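Local coordinates for beta sliding clamp (Bartonella birtlesii LL-WM9, PDB 6PTR), which probably tethers DNA polymerases and other proteins to DNA, giving them processivity, as a head-to-tail dimeric ring, and binds the antibiotic griselimycin, at residues 11-16 against 95-100; 23-28 against 59-64; 168-173 against 207-212; 332-337 against 376-381. All blocks are in the same frame, centred on the assembly; numbering follows the deposited sequence.

Interaction 1 (11-16 against 95-100)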
# COMPACT_ATOMS: atom_id res chain seq x y z
N ILE C 11 30.88 5.44 18.18
CA ILE C 11 29.84 5.16 19.16
C ILE C 11 29.32 3.75 18.94
O ILE C 11 29.27 3.26 17.81
CB ILE C 11 28.68 6.17 19.10
CG1 ILE C 11 28.11 6.23 17.68
CG2 ILE C 11 29.17 7.53 19.56
CD1 ILE C 11 26.88 7.19 17.53
N THR C 12 28.95 3.09 20.04
CA THR C 12 28.27 1.80 19.99
C THR C 12 26.87 2.01 20.55
O THR C 12 26.74 2.45 21.69
CB THR C 12 29.03 0.75 20.80
OG1 THR C 12 30.34 0.57 20.26
CG2 THR C 12 28.28 -0.60 20.80
N VAL C 13 25.84 1.71 19.75
CA VAL C 13 24.48 1.99 20.18
C VAL C 13 23.64 0.72 20.10
O VAL C 13 23.96 -0.22 19.37
CB VAL C 13 23.85 3.08 19.32
CG1 VAL C 13 24.65 4.36 19.47
CG2 VAL C 13 23.80 2.62 17.87
N ASP C 14 22.57 0.70 20.89
CA ASP C 14 21.60 -0.38 20.79
C ASP C 14 20.82 -0.20 19.50
O ASP C 14 20.34 0.90 19.20
CB ASP C 14 20.67 -0.36 22.01
CG ASP C 14 19.58 -1.41 21.94
OD1 ASP C 14 19.88 -2.61 22.11
OD2 ASP C 14 18.41 -1.03 21.72
N ARG C 15 20.68 -1.28 18.73
CA ARG C 15 19.99 -1.16 17.44
C ARG C 15 18.56 -0.65 17.62
O ARG C 15 18.12 0.27 16.92
CB ARG C 15 20.01 -2.50 16.72
CG ARG C 15 19.25 -2.48 15.40
CD ARG C 15 17.81 -2.94 15.59
NE ARG C 15 17.07 -2.86 14.33
CZ ARG C 15 15.75 -2.91 14.22
NH1 ARG C 15 14.98 -3.03 15.31
NH2 ARG C 15 15.18 -2.83 13.03
N SER C 16 17.82 -1.24 18.57
CA SER C 16 16.40 -0.91 18.70
C SER C 16 16.21 0.53 19.15
O SER C 16 15.35 1.25 18.63
CB SER C 16 15.72 -1.87 19.66
OG SER C 16 15.52 -3.12 19.02
N ILE C 95 25.29 -1.78 17.28
CA ILE C 95 25.79 -1.17 16.05
C ILE C 95 26.93 -0.25 16.43
O ILE C 95 26.76 0.61 17.30
CB ILE C 95 24.71 -0.37 15.32
CG1 ILE C 95 23.48 -1.22 15.06
CG2 ILE C 95 25.25 0.16 14.01
CD1 ILE C 95 22.32 -0.38 14.56
N VAL C 96 28.06 -0.38 15.75
CA VAL C 96 29.18 0.54 15.92
C VAL C 96 29.20 1.51 14.74
O VAL C 96 29.31 1.08 13.59
CB VAL C 96 30.51 -0.21 16.04
CG1 VAL C 96 31.66 0.80 16.19
CG2 VAL C 96 30.50 -1.17 17.23
N LEU C 97 29.08 2.80 15.03
CA LEU C 97 29.12 3.86 14.03
C LEU C 97 30.42 4.62 14.21
O LEU C 97 30.72 5.10 15.32
CB LEU C 97 27.90 4.78 14.18
CG LEU C 97 26.57 4.02 14.23
CD1 LEU C 97 25.42 4.89 14.73
CD2 LEU C 97 26.24 3.46 12.88
N SER C 98 31.23 4.71 13.16
CA SER C 98 32.55 5.32 13.36
C SER C 98 33.01 6.04 12.10
O SER C 98 32.71 5.63 10.99
CB SER C 98 33.60 4.28 13.80
OG SER C 98 33.77 3.28 12.82
N VAL C 99 33.76 7.11 12.31
CA VAL C 99 34.31 7.91 11.22
C VAL C 99 35.82 7.75 11.23
O VAL C 99 36.44 7.81 12.29
CB VAL C 99 33.92 9.40 11.39
CG1 VAL C 99 34.60 10.26 10.32
CG2 VAL C 99 32.40 9.56 11.38
N ASP C 100 36.41 7.54 10.05
CA ASP C 100 37.86 7.39 9.94
C ASP C 100 38.49 8.59 9.24
O ASP C 100 37.80 9.43 8.65
CB ASP C 100 38.22 6.10 9.19
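Ile95, on the second strand of its sheet, touches both strand 10-14 and the start of the helix that follows. Its CB faces the Val13 methyl CG2 at 4.0 Å. With CG1 anti to the carbonyl carbon, beside the backbone N (chi1 -55°), and CD1 extended beyond it (chi2 170°), the longer branch leaves Val13 and crosses obliquely toward the first turn of the helix. CG1 comes to 4.1 Å from Arg15 CB, and CD1 rests at 3.8 Å from Arg15 CA, near CB and CG as well. Arg15 thus meets Ile95 with the aliphatic root of its chain, while its NE reaches the Val86 carbonyl and its guanidinium packs on Phe19 in a cation-pi contact. Two hydrogen-bonded antiparallel pairs, Val13 with Ile95 and Ile11 with Leu97, hold the backbones together through four bonds, among them Val13 N to Ile95 O at 2.8 Å. Strand 10-14, outermost within this chain in a four-stranded antiparallel sheet of the N-terminal domain, runs straight into helix 15-26; Asp14 sits at the N-cap, its OD2 bonded to Gln17 N. Farther along the same face, Ile11 holds CG1 in the crowded position between N and the carbonyl carbon (chi1 55°), which sets it 3.8 Å from Leu97 CB and brings its CD1 to 3.9 Å from Leu97 CD1. Phe65, Val67 and Ile69 of strand 59-69 cover Val13 and Ile11 on this buried face. On the partly exposed face, the non-hydrogen-bonded pair Thr12 and Val96 meets where OG1 of Thr12 touches CG2 of Val96 at 3.5 Å.

Interaction 2 (23-28 against 59-64); sequences GRVHRV and LEVTES
Two kinds of packing, one compressed and one relaxed, share the line along which the end of helix 15-26 and the residues after it cross strand 59-69. The compressed part is aliphatic. Val28 sends CG2, which lies beside its backbone N, onto CG2 of Val61 at 3.3 Å, closer than carbons usually come; Val61 has a second conformer in the model, so the squeeze describes one of two states. The same Val28 methyl lies 4.1 Å from Leu59 CD2, so it is shared by two residues that point from the same side of the strand. Val25 packs less closely: its CG1 stands 4.3 Å from Val61 CG1 and 4.1 Å from Glu63 CB, and Leu52 of the adjacent strand adds to its surroundings.

Toward the partly exposed side the contact becomes polar and loose. Arg24 stretches out fully from CG to NE and crosses Glu63 obliquely, the guanidinium and carboxylate planes turned 49° apart. NH1 of Arg24 and OE1 of Glu63 form only a long salt bridge of 3.7 Å. Each group has a firmer partner elsewhere: Ser21 OG for Glu63 OE1, and Glu223 in the central domain for Arg24 NH2. The buried carboxylate is therefore held chiefly by a hydroxyl, with the nearby guanidinium likely to favour its charged form electrostatically, whereas close fit between helix end and strand rests on the valines.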
# COMPACT_ATOMS: atom_id res chain seq x y z
N GLY C 23 13.78 6.78 13.51
CA GLY C 23 12.45 6.82 12.94
C GLY C 23 11.75 8.13 13.22
O GLY C 23 10.96 8.61 12.40
N ARG C 24 12.05 8.74 14.37
CA ARG C 24 11.40 9.99 14.73
C ARG C 24 11.93 11.17 13.93
O ARG C 24 11.21 12.17 13.78
CB ARG C 24 11.56 10.24 16.23
CG ARG C 24 10.65 9.34 17.09
CD ARG C 24 10.91 9.49 18.59
NE ARG C 24 9.94 8.79 19.43
CZ ARG C 24 9.98 8.77 20.76
NH1 ARG C 24 10.96 9.41 21.40
NH2 ARG C 24 9.05 8.13 21.45
N VAL C 25 13.16 11.11 13.41
CA VAL C 25 13.72 12.31 12.79
C VAL C 25 13.73 12.21 11.27
O VAL C 25 13.53 13.21 10.58
CB VAL C 25 15.14 12.61 13.32
CG1 VAL C 25 15.13 12.66 14.83
CG2 VAL C 25 16.11 11.58 12.83
N HIS C 26 13.90 11.00 10.75
CA HIS C 26 14.20 10.85 9.33
C HIS C 26 13.03 11.28 8.44
O HIS C 26 13.26 11.73 7.32
CB HIS C 26 14.61 9.40 9.01
CG HIS C 26 13.48 8.47 8.73
ND1 HIS C 26 12.68 7.94 9.73
CD2 HIS C 26 13.02 7.95 7.57
CE1 HIS C 26 11.77 7.16 9.19
NE2 HIS C 26 11.95 7.15 7.88
N ARG C 27 11.79 11.16 8.92
CA ARG C 27 10.66 11.45 8.04
C ARG C 27 10.52 12.94 7.72
O ARG C 27 9.71 13.29 6.85
CB ARG C 27 9.35 10.92 8.63
CG ARG C 27 9.35 10.60 10.13
CD ARG C 27 8.01 9.95 10.55
NE ARG C 27 7.68 10.18 11.96
CZ ARG C 27 7.59 9.22 12.88
NH1 ARG C 27 7.80 7.95 12.56
NH2 ARG C 27 7.28 9.54 14.14
N VAL C 28 11.29 13.81 8.37
CA VAL C 28 11.27 15.23 8.06
C VAL C 28 11.96 15.49 6.74
O VAL C 28 11.63 16.45 6.01
CB VAL C 28 11.92 15.99 9.24
CG1 VAL C 28 12.45 17.35 8.82
CG2 VAL C 28 10.89 16.13 10.32
N LEU C 59 11.15 23.18 8.94
CA LEU C 59 10.90 22.38 10.14
C LEU C 59 12.18 21.65 10.49
O LEU C 59 12.83 21.08 9.62
CB LEU C 59 9.78 21.35 9.89
CG LEU C 59 9.44 20.36 11.00
CD1 LEU C 59 8.94 21.10 12.25
CD2 LEU C 59 8.35 19.38 10.48
N GLU C 60 12.53 21.66 11.76
CA GLU C 60 13.69 20.93 12.27
C GLU C 60 13.24 20.02 13.40
O GLU C 60 12.40 20.42 14.21
CB GLU C 60 14.76 21.90 12.79
CG GLU C 60 15.99 21.26 13.42
CD GLU C 60 16.81 22.29 14.17
OE1 GLU C 60 16.51 22.53 15.36
OE2 GLU C 60 17.72 22.88 13.56
N VAL C 61 13.77 18.80 13.46
CA VAL C 61 13.46 17.87 14.53
C VAL C 61 14.77 17.34 15.10
O VAL C 61 15.70 17.05 14.34
CB VAL C 61 12.57 16.70 14.05
CG1 VAL C 61 12.20 15.78 15.22
CG2 VAL C 61 11.32 17.26 13.40
N THR C 62 14.85 17.24 16.41
CA THR C 62 15.99 16.61 17.06
C THR C 62 15.48 15.58 18.05
O THR C 62 14.44 15.77 18.67
CB THR C 62 16.87 17.61 17.78
OG1 THR C 62 16.14 18.19 18.88
CG2 THR C 62 17.33 18.73 16.82
N GLU C 63 16.22 14.49 18.19
CA GLU C 63 15.97 13.56 19.28
C GLU C 63 17.31 13.14 19.83
O GLU C 63 18.27 12.99 19.07
CB GLU C 63 15.20 12.32 18.88
CG GLU C 63 14.77 11.57 20.18
CD GLU C 63 14.30 10.20 19.91
OE1 GLU C 63 14.55 9.29 20.73
OE2 GLU C 63 13.68 10.03 18.85
N SER C 64 17.38 12.96 21.14
CA SER C 64 18.64 12.63 21.78
C SER C 64 18.44 11.42 22.66
O SER C 64 17.35 11.21 23.20
CB SER C 64 19.13 13.80 22.61
OG SER C 64 19.01 15.00 21.86

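Interaction 3 (168-173 against 207-212); sequences IYFHIV and VIIPRK
Phe170 sets its ring anti to the backbone N (chi1 -175°), and Ile209 holds CG1 anti to its carbonyl carbon, beside N (chi1 -52°); together these torsions bring the two side chains into contact. Ile209 crosses Phe170 obliquely, its CD1 3.7 Å from Phe170 CB, and Val207 CG2 meets the same CB at 4.0 Å. Four backbone bonds join the strands, the straightest being Phe170 N to Val207 O, 2.7 Å long and practically linear. Between the two hydrogen-bonded pairs, Ile168 with Ile209 and Phe170 with Val207, Tyr169 and Ile208 form the non-hydrogen-bonded pair, where CD1 of the ring lies 4.1 Å from Ile208 CG1.

His171 folds its imidazole back toward Tyr169, whose CE2 stands over the ring centre, 3.3 Å above its plane. ND1 of His171 donates to Tyr169 O at 3.1 Å, from 64° out of the carbonyl plane. With NE2 bonded to Tyr259 OH, the ring is gripped at both nitrogens.

Strand 207-210, an outermost strand, within this chain, of an eight-stranded antiparallel sheet, leads directly into helix 211-221, which packs on the sheet through Val214, as in the DNA polymerase III beta subunit domains.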
# COMPACT_ATOMS: atom_id res chain seq x y z
N ILE C 168 -2.77 25.49 10.94
CA ILE C 168 -3.78 25.64 11.99
C ILE C 168 -3.58 26.99 12.66
O ILE C 168 -2.46 27.35 13.02
CB ILE C 168 -3.68 24.51 13.03
CG1 ILE C 168 -4.06 23.17 12.42
CG2 ILE C 168 -4.58 24.84 14.25
CD1 ILE C 168 -3.92 22.01 13.42
N TYR C 169 -4.66 27.72 12.84
CA TYR C 169 -4.58 29.03 13.48
C TYR C 169 -4.69 28.81 14.98
O TYR C 169 -5.75 28.45 15.48
CB TYR C 169 -5.68 29.95 12.97
CG TYR C 169 -5.64 31.36 13.53
CD1 TYR C 169 -4.45 32.07 13.58
CD2 TYR C 169 -6.79 31.98 14.03
CE1 TYR C 169 -4.40 33.38 14.11
CE2 TYR C 169 -6.75 33.28 14.54
CZ TYR C 169 -5.55 33.96 14.56
OH TYR C 169 -5.50 35.23 15.07
N PHE C 170 -3.59 29.08 15.69
CA PHE C 170 -3.36 28.76 17.10
C PHE C 170 -3.41 30.10 17.82
O PHE C 170 -2.53 30.94 17.59
CB PHE C 170 -1.99 28.09 17.19
CG PHE C 170 -1.57 27.55 18.54
CD1 PHE C 170 -1.90 26.26 18.92
CD2 PHE C 170 -0.68 28.25 19.33
CE1 PHE C 170 -1.44 25.74 20.12
CE2 PHE C 170 -0.21 27.72 20.54
CZ PHE C 170 -0.60 26.47 20.92
N HIS C 171 -4.44 30.35 18.64
CA HIS C 171 -4.68 31.71 19.13
C HIS C 171 -5.48 31.69 20.42
O HIS C 171 -6.09 30.69 20.79
CB HIS C 171 -5.39 32.56 18.04
CG HIS C 171 -6.77 32.08 17.68
ND1 HIS C 171 -7.00 30.87 17.06
CD2 HIS C 171 -7.98 32.68 17.81
CE1 HIS C 171 -8.30 30.74 16.82
NE2 HIS C 171 -8.92 31.82 17.27
N ILE C 172 -5.49 32.86 21.10
CA ILE C 172 -6.19 33.06 22.36
C ILE C 172 -7.51 33.77 22.09
O ILE C 172 -7.58 34.67 21.24
CB ILE C 172 -5.32 33.89 23.33
CG1 ILE C 172 -4.04 33.12 23.67
CG2 ILE C 172 -6.09 34.23 24.59
CD1 ILE C 172 -4.28 31.69 24.06
N VAL C 173 -8.53 33.37 22.83
CA VAL C 173 -9.86 33.98 22.75
C VAL C 173 -10.15 34.57 24.11
O VAL C 173 -10.27 33.83 25.10
CB VAL C 173 -10.94 32.97 22.35
CG1 VAL C 173 -12.32 33.65 22.35
CG2 VAL C 173 -10.65 32.38 20.99
N VAL C 207 -1.02 32.66 15.72
CA VAL C 207 -0.07 32.18 14.73
C VAL C 207 -0.64 31.01 13.95
O VAL C 207 -1.55 30.30 14.39
CB VAL C 207 1.27 31.76 15.38
CG1 VAL C 207 1.86 32.91 16.22
CG2 VAL C 207 1.09 30.51 16.24
N ILE C 208 -0.07 30.80 12.77
CA ILE C 208 -0.50 29.73 11.86
C ILE C 208 0.60 28.67 11.85
O ILE C 208 1.69 28.92 11.34
CB ILE C 208 -0.78 30.25 10.45
CG1 ILE C 208 -1.86 31.33 10.48
CG2 ILE C 208 -1.20 29.09 9.52
CD1 ILE C 208 -1.97 32.07 9.14
N ILE C 209 0.31 27.51 12.44
CA ILE C 209 1.29 26.42 12.46
C ILE C 209 1.22 25.68 11.13
O ILE C 209 0.13 25.21 10.76
CB ILE C 209 1.01 25.46 13.62
CG1 ILE C 209 0.89 26.24 14.92
CG2 ILE C 209 2.08 24.35 13.62
CD1 ILE C 209 0.25 25.41 16.07
N PRO C 210 2.32 25.54 10.39
CA PRO C 210 2.24 24.89 9.07
C PRO C 210 1.78 23.44 9.12
O PRO C 210 2.06 22.70 10.08
CB PRO C 210 3.68 24.98 8.54
CG PRO C 210 4.32 26.07 9.36
CD PRO C 210 3.67 26.02 10.70
N ARG C 211 1.06 23.05 8.07
CA ARG C 211 0.55 21.69 7.90
C ARG C 211 1.61 20.62 8.14
O ARG C 211 1.34 19.61 8.80
CB ARG C 211 -0.03 21.57 6.48
CG ARG C 211 -0.57 20.21 6.13
CD ARG C 211 -1.45 20.28 4.89
NE ARG C 211 -0.81 21.00 3.79
CZ ARG C 211 -0.06 20.42 2.87
NH1 ARG C 211 0.48 21.14 1.89
NH2 ARG C 211 0.18 19.12 2.92
N LYS C 212 2.84 20.81 7.62
CA LYS C 212 3.85 19.75 7.79
C LYS C 212 4.24 19.57 9.25
O LYS C 212 4.40 18.44 9.72
CB LYS C 212 5.10 20.04 6.95
CG LYS C 212 6.22 18.96 7.15
CD LYS C 212 7.30 19.10 6.10
CE LYS C 212 8.30 17.92 6.15
NZ LYS C 212 9.35 18.05 5.13

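Interaction 4 (332-337 against 376-381); sequences IGFNSR and LMPVRV
The ring of Phe334 meets the C-terminal tail chiefly at CD1 and CE1. Near the plane of the ring, at its edge, stands the carbonyl O of Met377, 3.7 Å from CD1. Leu376 CD2 comes in obliquely, 3.4 Å from the same CD1, and Pro378 completes the hold with CB at 4.0 Å from CE1. Chi1 of -67°, with CG beside the backbone N, tips the ring into this bend of the tail. A second flat group, the Asn335 carboxamide, is turned to the helix start, where OD1 caps Tyr338 N.

One direct backbone bond joins the segments, Val379 N to Gly333 O at 2.8 Å, with the donor 58° out of the carbonyl plane. Two waters extend the seam: one accepts from Gly333 N and donates to Val379 O, while the second takes Asn335 N and gives to Met377 O. Because Gly333 bears no side chain, Val381 CG1 can settle 3.7 Å from its CA. Separately, Pro378 CB leans on Ile332 CG1 at 3.9 Å.

The tail residues also belong to the griselimycin site: Arg380 hydrogen-bonds the bound peptide through its backbone, while Met377 and Val379 pack on it. Around them, Tyr338, Leu339 and Ile342 of helix 336-345 cover Leu376, Ala295 and Lys297 of strand 295-301 touch Val379 and Val381, and strand 362-366 lies against Phe334 and Leu376.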
# COMPACT_ATOMS: atom_id res chain seq x y z
N ILE C 332 -30.85 19.44 0.79
CA ILE C 332 -29.55 20.08 0.92
C ILE C 332 -28.48 19.09 0.52
O ILE C 332 -28.57 17.89 0.83
CB ILE C 332 -29.35 20.62 2.37
CG1 ILE C 332 -28.04 21.42 2.48
CG2 ILE C 332 -29.37 19.47 3.37
CD1 ILE C 332 -27.98 22.26 3.80
N GLY C 333 -27.47 19.58 -0.19
CA GLY C 333 -26.41 18.74 -0.69
C GLY C 333 -25.12 19.01 0.06
O GLY C 333 -24.87 20.14 0.48
N PHE C 334 -24.28 17.99 0.16
CA PHE C 334 -22.94 18.09 0.73
C PHE C 334 -21.99 17.19 -0.05
O PHE C 334 -22.40 16.23 -0.69
CB PHE C 334 -22.90 17.64 2.20
CG PHE C 334 -23.65 18.54 3.13
CD1 PHE C 334 -23.13 19.77 3.51
CD2 PHE C 334 -24.88 18.15 3.64
CE1 PHE C 334 -23.82 20.60 4.38
CE2 PHE C 334 -25.59 18.98 4.50
CZ PHE C 334 -25.06 20.20 4.87
N ASN C 335 -20.71 17.53 0.02
CA ASN C 335 -19.65 16.63 -0.40
C ASN C 335 -19.65 15.42 0.51
O ASN C 335 -19.52 15.54 1.73
CB ASN C 335 -18.31 17.38 -0.33
CG ASN C 335 -17.14 16.52 -0.72
OD1 ASN C 335 -16.97 15.41 -0.21
ND2 ASN C 335 -16.29 17.05 -1.61
N SER C 336 -19.85 14.23 -0.07
CA SER C 336 -20.01 13.02 0.73
C SER C 336 -18.73 12.68 1.50
O SER C 336 -18.80 12.19 2.63
CB SER C 336 -20.42 11.86 -0.16
OG SER C 336 -19.46 11.65 -1.19
N ARG C 337 -17.57 12.88 0.88
CA ARG C 337 -16.32 12.62 1.60
C ARG C 337 -16.18 13.55 2.79
O ARG C 337 -15.72 13.14 3.86
CB ARG C 337 -15.13 12.77 0.66
CG ARG C 337 -13.81 12.43 1.34
CD ARG C 337 -13.83 11.00 1.88
NE ARG C 337 -13.70 10.95 3.34
CZ ARG C 337 -13.75 9.84 4.06
NH1 ARG C 337 -13.60 9.89 5.39
NH2 ARG C 337 -13.94 8.67 3.46
N LEU C 376 -19.66 22.90 7.84
CA LEU C 376 -19.52 22.34 6.50
C LEU C 376 -20.41 23.11 5.53
O LEU C 376 -21.61 23.27 5.77
CB LEU C 376 -19.90 20.86 6.49
CG LEU C 376 -19.79 20.18 5.13
CD1 LEU C 376 -18.34 20.19 4.65
CD2 LEU C 376 -20.33 18.76 5.23
N MET C 377 -19.80 23.59 4.43
CA MET C 377 -20.57 24.30 3.41
C MET C 377 -21.33 23.30 2.54
O MET C 377 -20.78 22.27 2.17
CB MET C 377 -19.64 25.13 2.52
CG MET C 377 -20.37 26.24 1.71
SD MET C 377 -21.10 27.45 2.82
CE MET C 377 -21.93 28.50 1.64
N PRO C 378 -22.58 23.57 2.21
CA PRO C 378 -23.29 22.69 1.28
C PRO C 378 -22.79 22.85 -0.15
O PRO C 378 -22.02 23.76 -0.48
CB PRO C 378 -24.75 23.13 1.38
CG PRO C 378 -24.72 24.50 1.96
CD PRO C 378 -23.47 24.56 2.83
N VAL C 379 -23.30 21.97 -1.02
CA VAL C 379 -23.08 22.09 -2.46
C VAL C 379 -24.46 22.02 -3.12
O VAL C 379 -25.40 21.46 -2.56
CB VAL C 379 -22.16 20.98 -3.04
CG1 VAL C 379 -20.78 20.99 -2.32
CG2 VAL C 379 -22.81 19.61 -2.92
N ARG C 380 -24.56 22.56 -4.33
CA ARG C 380 -25.87 22.58 -4.99
C ARG C 380 -26.22 21.20 -5.53
O ARG C 380 -25.36 20.48 -6.06
CB ARG C 380 -25.91 23.62 -6.11
CG ARG C 380 -25.75 25.05 -5.61
CD ARG C 380 -26.23 26.02 -6.68
NE ARG C 380 -27.64 25.81 -7.02
CZ ARG C 380 -28.26 26.43 -8.01
NH1 ARG C 380 -27.59 27.29 -8.76
NH2 ARG C 380 -29.55 26.19 -8.27
N VAL C 381 -27.49 20.84 -5.41
CA VAL C 381 -28.01 19.58 -5.89
C VAL C 381 -29.39 19.85 -6.52
O VAL C 381 -29.93 20.96 -6.45
CB VAL C 381 -28.12 18.53 -4.78
CG1 VAL C 381 -26.73 18.06 -4.32
CG2 VAL C 381 -28.98 19.08 -3.62
OXT VAL C 381 -30.00 18.95 -7.12
O HOH W 1 -27.62 22.34 -1.28
O HOH W 2 -19.63 19.92 1.27

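The four contacts trace the length of one subunit, one or two to each domain. Interactions 1 and 2 use opposite ends of helix 15-26, their centres 18 Å apart. Interaction 2 meets interaction 3 across the boundary with the central domain: Lys212 NZ is 2.9 Å from Val28 O in a probable hydrogen bond, and the same ammonium makes salt bridges to Asp56 and Glu30. Interaction 4, the one tied to griselimycin, stands apart, its centre about 27 Å from that of interaction 3 and 56 Å from that of interaction 1. Interactions 1, 3 and 4 each involve an edge strand that runs on into a helix; in 1 and 3 it pairs with the next strand, in 4 it meets the C-terminal tail.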